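Local coordinates for protein butyrophilin subfamily 1 member A1 (Bos taurus, PDB 4HH8) that may act in the secretion of milk-fat droplets as a membrane-associated receptor and restrain T-cell proliferation, and is represented here by its extracellular immunoglobulin-like domains, at residues E30-A44 / I88-V100. The protein carries 1 engineered substitution. Residues are numbered along the deposited sequence; the frame is centred on the assembly and turned at random.
Sequences EDAELPCRLSPNVSA and IAEGSVAVRIQEV
The carbonyl oxygen Ile-88 O is gripped by two backbone donors arriving from opposite faces of its plane: Ala-44 N, 2.9 Å away and almost perfectly straight, and Gly-91 N, which closes the turn from within at 2.8 Å from Ile-88 O. Beside this pair the methyl of Ala-44 rests against CG1 of Ile-88. Gly-91 has a positive phi (96°), a conformation that favours glycine, and its CA lies close to Val-42 O; its own oxygen takes the N-H of Leu-38 from above the carbonyl plane. A bound water donates to both Leu-38 O and Glu-90 O, bridging segments 30-44 and 88-100 beside the glycine.

From here strands 32-39 and 92-97 run antiparallel as the neighbouring B and E strands of the immunoglobulin V-set domain, with Cys-36 paired to Val-93 and joined by the disulfide to Cys-110 in the opposing sheet. Ala-32, Leu-34, Cys-36, Val-93 and Ile-97 turn to the core of the sandwich, where Leu-34 CD2 meets Ile-97 CD1 at 3.8 Å. Glu-33, Pro-35, Arg-37, Ser-92, Ala-94 and Arg-96 form the other face.

At the far end Asp-31 divides its carboxylate. OD1 receives the backbone N of Glu-99 on its anti side (3.2 Å), while OD2 makes a salt bridge to Arg-96 NH1, weak as a hydrogen bond, with carboxylate and guanidinium planes 76° apart. A bend at chi3 (59°) in Arg-96 brings the guanidinium round to Asp-31, and Gln-98 CD lies over one guanidinium face, offset toward the rim. A leucine in place of Arg-96 would probably leave Asp-31 OD2 without its charged mate and remove the guanidinium face that Gln-98 CD lies over. Val-100 N then bonds Glu-30 O at 2.7 Å.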
loop_
_atom_site.group_PDB
_atom_site.type_symbol
_atom_site.label_atom_id
_atom_site.label_comp_id
_atom_site.label_asym_id
_atom_site.label_seq_id
_atom_site.Cartn_x
_atom_site.Cartn_y
_atom_site.Cartn_z
ATOM N N GLU A 30 -4.271 6.719 -6.299
ATOM C CA GLU A 30 -5.111 6.039 -7.312
ATOM C C GLU A 30 -6.376 5.488 -6.681
ATOM O O GLU A 30 -6.549 5.542 -5.470
ATOM C CB GLU A 30 -4.397 4.864 -7.997
ATOM C CG GLU A 30 -2.950 5.064 -8.453
ATOM C CD GLU A 30 -2.754 6.141 -9.492
ATOM O OE1 GLU A 30 -3.632 6.298 -10.387
ATOM O OE2 GLU A 30 -1.698 6.831 -9.415
ATOM N N ASP A 31 -7.259 4.929 -7.502
ATOM C CA ASP A 31 -8.427 4.246 -6.988
ATOM C C ASP A 31 -8.126 2.780 -6.756
ATOM O O ASP A 31 -7.287 2.200 -7.437
ATOM C CB ASP A 31 -9.613 4.410 -7.941
ATOM C CG ASP A 31 -9.855 5.889 -8.328
ATOM O OD1 ASP A 31 -9.358 6.798 -7.598
ATOM O OD2 ASP A 31 -10.513 6.124 -9.375
ATOM N N ALA A 32 -8.803 2.190 -5.785
ATOM C CA ALA A 32 -8.757 0.765 -5.597
ATOM C C ALA A 32 -10.164 0.215 -5.557
ATOM O O ALA A 32 -11.102 0.895 -5.135
ATOM C CB ALA A 32 -8.039 0.397 -4.318
ATOM N N GLU A 33 -10.281 -1.044 -5.949
ATOM C CA GLU A 33 -11.540 -1.757 -5.922
ATOM C C GLU A 33 -11.390 -2.952 -5.030
ATOM O O GLU A 33 -10.447 -3.711 -5.198
ATOM C CB GLU A 33 -11.959 -2.159 -7.349
ATOM C CG GLU A 33 -12.287 -0.883 -8.205
ATOM C CD GLU A 33 -12.959 -1.210 -9.558
ATOM O OE1 GLU A 33 -13.457 -2.329 -9.731
ATOM O OE2 GLU A 33 -12.951 -0.356 -10.466
ATOM N N LEU A 34 -12.319 -3.089 -4.080
ATOM C CA LEU A 34 -12.373 -4.176 -3.113
ATOM C C LEU A 34 -13.529 -5.101 -3.455
ATOM O O LEU A 34 -14.650 -4.830 -3.096
ATOM C CB LEU A 34 -12.573 -3.643 -1.707
ATOM C CG LEU A 34 -11.377 -2.976 -1.018
ATOM C CD1 LEU A 34 -10.541 -2.122 -1.964
ATOM C CD2 LEU A 34 -11.867 -2.157 0.149
ATOM N N PRO A 35 -13.251 -6.216 -4.139
ATOM C CA PRO A 35 -14.341 -7.081 -4.659
ATOM C C PRO A 35 -14.742 -8.124 -3.655
ATOM O O PRO A 35 -13.950 -8.492 -2.786
ATOM C CB PRO A 35 -13.724 -7.726 -5.897
ATOM C CG PRO A 35 -12.126 -7.603 -5.662
ATOM C CD PRO A 35 -11.900 -6.729 -4.440
ATOM N N CYS A 36 -15.998 -8.527 -3.707
ATOM C CA CYS A 36 -16.480 -9.708 -3.018
ATOM C C CYS A 36 -17.624 -10.237 -3.876
ATOM O O CYS A 36 -18.279 -9.467 -4.596
ATOM C CB CYS A 36 -16.988 -9.389 -1.624
ATOM S SG CYS A 36 -15.718 -9.042 -0.425
ATOM N N ARG A 37 -17.854 -11.542 -3.815
ATOM C CA ARG A 37 -18.896 -12.158 -4.637
ATOM C C ARG A 37 -19.664 -13.208 -3.864
ATOM O O ARG A 37 -19.149 -13.806 -2.915
ATOM C CB ARG A 37 -18.343 -12.726 -5.962
ATOM C CG ARG A 37 -17.220 -13.748 -5.799
ATOM C CD ARG A 37 -16.959 -14.636 -7.038
ATOM N NE ARG A 37 -16.138 -15.803 -6.641
ATOM C CZ ARG A 37 -15.383 -16.561 -7.451
ATOM N NH1 ARG A 37 -15.305 -16.312 -8.764
ATOM N NH2 ARG A 37 -14.689 -17.577 -6.937
ATOM N N LEU A 38 -20.908 -13.408 -4.282
ATOM C CA LEU A 38 -21.726 -14.485 -3.755
ATOM C C LEU A 38 -21.305 -15.820 -4.344
ATOM O O LEU A 38 -20.880 -15.870 -5.501
ATOM C CB LEU A 38 -23.205 -14.228 -4.075
ATOM C CG LEU A 38 -23.869 -13.146 -3.207
ATOM C CD1 LEU A 38 -25.365 -13.024 -3.531
ATOM C CD2 LEU A 38 -23.672 -13.363 -1.702
ATOM N N SER A 39 -21.437 -16.878 -3.537
ATOM C CA SER A 39 -21.424 -18.278 -3.986
ATOM C C SER A 39 -22.709 -18.922 -3.479
ATOM O O SER A 39 -22.956 -18.945 -2.273
ATOM C CB SER A 39 -20.243 -19.072 -3.421
ATOM O OG SER A 39 -20.016 -20.250 -4.199
ATOM N N PRO A 40 -23.547 -19.428 -4.382
ATOM C CA PRO A 40 -23.450 -19.494 -5.845
ATOM C C PRO A 40 -23.594 -18.134 -6.504
ATOM O O PRO A 40 -23.954 -17.153 -5.842
ATOM C CB PRO A 40 -24.648 -20.360 -6.225
ATOM C CG PRO A 40 -25.605 -20.118 -5.087
ATOM C CD PRO A 40 -24.783 -20.050 -3.882
ATOM N N ASN A 41 -23.359 -18.087 -7.810
ATOM C CA ASN A 41 -23.363 -16.829 -8.537
ATOM C C ASN A 41 -24.773 -16.298 -8.834
ATOM O O ASN A 41 -25.166 -16.100 -9.988
ATOM C CB ASN A 41 -22.508 -16.952 -9.796
ATOM C CG ASN A 41 -22.907 -18.123 -10.656
ATOM O OD1 ASN A 41 -23.398 -19.152 -10.163
ATOM N ND2 ASN A 41 -22.730 -17.967 -11.955
ATOM N N VAL A 42 -25.524 -16.043 -7.769
ATOM C CA VAL A 42 -26.868 -15.493 -7.903
ATOM C C VAL A 42 -26.863 -13.962 -7.801
ATOM O O VAL A 42 -25.923 -13.391 -7.288
ATOM C CB VAL A 42 -27.850 -16.144 -6.871
ATOM C CG1 VAL A 42 -28.097 -17.611 -7.248
ATOM C CG2 VAL A 42 -27.334 -16.030 -5.419
ATOM N N SER A 43 -27.904 -13.305 -8.304
ATOM C CA SER A 43 -27.994 -11.843 -8.231
ATOM C C SER A 43 -27.871 -11.297 -6.822
ATOM O O SER A 43 -28.460 -11.824 -5.899
ATOM C CB SER A 43 -29.299 -11.317 -8.792
ATOM O OG SER A 43 -29.310 -9.898 -8.641
ATOM N N ALA A 44 -27.091 -10.239 -6.673
ATOM C CA ALA A 44 -27.009 -9.526 -5.401
ATOM C C ALA A 44 -27.843 -8.209 -5.405
ATOM O O ALA A 44 -27.823 -7.497 -4.400
ATOM C CB ALA A 44 -25.527 -9.252 -5.003
ATOM N N ILE A 88 -23.302 -7.267 -10.886
ATOM C CA ILE A 88 -24.131 -7.517 -9.707
ATOM C C ILE A 88 -25.174 -8.615 -9.924
ATOM O O ILE A 88 -25.512 -9.371 -8.986
ATOM C CB ILE A 88 -24.780 -6.199 -9.178
ATOM C CG1 ILE A 88 -25.337 -6.389 -7.762
ATOM C CG2 ILE A 88 -25.805 -5.596 -10.231
ATOM C CD1 ILE A 88 -25.920 -5.069 -7.173
ATOM N N ALA A 89 -25.666 -8.730 -11.144
ATOM C CA ALA A 89 -26.672 -9.733 -11.443
ATOM C C ALA A 89 -26.148 -11.157 -11.324
ATOM O O ALA A 89 -26.933 -12.111 -11.267
ATOM C CB ALA A 89 -27.282 -9.523 -12.824
ATOM N N GLU A 90 -24.836 -11.316 -11.283
ATOM C CA GLU A 90 -24.290 -12.637 -10.983
ATOM C C GLU A 90 -23.613 -12.681 -9.619
ATOM O O GLU A 90 -22.939 -13.673 -9.276
ATOM C CB GLU A 90 -23.382 -13.147 -12.106
ATOM C CG GLU A 90 -22.020 -12.480 -12.201
ATOM C CD GLU A 90 -21.182 -13.073 -13.338
ATOM O OE1 GLU A 90 -20.725 -14.233 -13.182
ATOM O OE2 GLU A 90 -20.996 -12.384 -14.383
ATOM N N GLY A 91 -23.801 -11.622 -8.830
ATOM C CA GLY A 91 -23.412 -11.669 -7.428
ATOM C C GLY A 91 -22.048 -11.076 -7.139
ATOM O O GLY A 91 -21.582 -11.121 -6.017
ATOM N N SER A 92 -21.438 -10.482 -8.152
ATOM C CA SER A 92 -20.097 -9.931 -8.062
ATOM C C SER A 92 -20.106 -8.402 -8.096
ATOM O O SER A 92 -20.628 -7.798 -9.038
ATOM C CB SER A 92 -19.249 -10.481 -9.211
ATOM O OG SER A 92 -17.879 -10.210 -8.975
ATOM N N VAL A 93 -19.576 -7.793 -7.028
ATOM C CA VAL A 93 -19.567 -6.333 -6.864
ATOM C C VAL A 93 -18.257 -5.905 -6.233
ATOM O O VAL A 93 -17.457 -6.738 -5.847
ATOM C CB VAL A 93 -20.730 -5.810 -5.950
ATOM C CG1 VAL A 93 -22.044 -6.230 -6.482
ATOM C CG2 VAL A 93 -20.577 -6.287 -4.534
ATOM N N ALA A 94 -18.038 -4.600 -6.123
ATOM C CA ALA A 94 -16.844 -4.123 -5.437
ATOM C C ALA A 94 -17.179 -2.739 -4.966
ATOM O O ALA A 94 -18.139 -2.150 -5.453
ATOM C CB ALA A 94 -15.644 -4.096 -6.379
ATOM N N VAL A 95 -16.414 -2.253 -3.993
ATOM C CA VAL A 95 -16.470 -0.867 -3.569
ATOM C C VAL A 95 -15.220 -0.257 -4.138
ATOM O O VAL A 95 -14.133 -0.805 -3.929
ATOM C CB VAL A 95 -16.510 -0.722 -2.027
ATOM C CG1 VAL A 95 -16.237 0.728 -1.590
ATOM C CG2 VAL A 95 -17.881 -1.086 -1.546
ATOM N N ARG A 96 -15.390 0.819 -4.913
ATOM C CA ARG A 96 -14.306 1.628 -5.401
ATOM C C ARG A 96 -13.975 2.719 -4.368
ATOM O O ARG A 96 -14.859 3.495 -3.968
ATOM C CB ARG A 96 -14.652 2.253 -6.749
ATOM C CG ARG A 96 -13.421 2.908 -7.423
ATOM C CD ARG A 96 -13.661 3.362 -8.881
ATOM N NE ARG A 96 -14.747 4.326 -8.996
ATOM C CZ ARG A 96 -14.674 5.527 -9.590
ATOM N NH1 ARG A 96 -13.538 5.953 -10.153
ATOM N NH2 ARG A 96 -15.758 6.313 -9.633
ATOM N N ILE A 97 -12.729 2.729 -3.892
ATOM C CA ILE A 97 -12.264 3.797 -3.033
ATOM C C ILE A 97 -11.348 4.693 -3.838
ATOM O O ILE A 97 -10.339 4.239 -4.360
ATOM C CB ILE A 97 -11.535 3.291 -1.784
ATOM C CG1 ILE A 97 -12.370 2.217 -1.094
ATOM C CG2 ILE A 97 -11.265 4.485 -0.802
ATOM C CD1 ILE A 97 -11.685 1.601 0.101
ATOM N N GLN A 98 -11.722 5.961 -3.962
ATOM C CA GLN A 98 -10.948 6.905 -4.759
ATOM C C GLN A 98 -9.864 7.545 -3.953
ATOM O O GLN A 98 -10.001 7.696 -2.725
ATOM C CB GLN A 98 -11.843 8.006 -5.314
ATOM C CG GLN A 98 -12.829 7.480 -6.327
ATOM C CD GLN A 98 -13.702 8.575 -6.898
ATOM O OE1 GLN A 98 -14.011 9.572 -6.222
ATOM N NE2 GLN A 98 -14.105 8.400 -8.156
ATOM N N GLU A 99 -8.785 7.911 -4.652
ATOM C CA GLU A 99 -7.681 8.634 -4.053
ATOM C C GLU A 99 -7.166 7.946 -2.792
ATOM O O GLU A 99 -7.227 8.505 -1.667
ATOM C CB GLU A 99 -8.065 10.099 -3.817
ATOM C CG GLU A 99 -7.496 11.005 -4.934
ATOM C CD GLU A 99 -8.565 11.865 -5.626
ATOM O OE1 GLU A 99 -8.996 12.878 -5.019
ATOM O OE2 GLU A 99 -8.961 11.541 -6.783
ATOM N N VAL A 100 -6.660 6.720 -2.990
ATOM C CA VAL A 100 -6.172 5.902 -1.877
ATOM C C VAL A 100 -5.057 6.616 -1.116
ATOM O O VAL A 100 -4.187 7.219 -1.727
ATOM C CB VAL A 100 -5.730 4.513 -2.376
ATOM C CG1 VAL A 100 -4.730 3.864 -1.413
ATOM C CG2 VAL A 100 -6.956 3.657 -2.576
HETATM O O HOH W 1 -20.595 -14.270 -7.715
#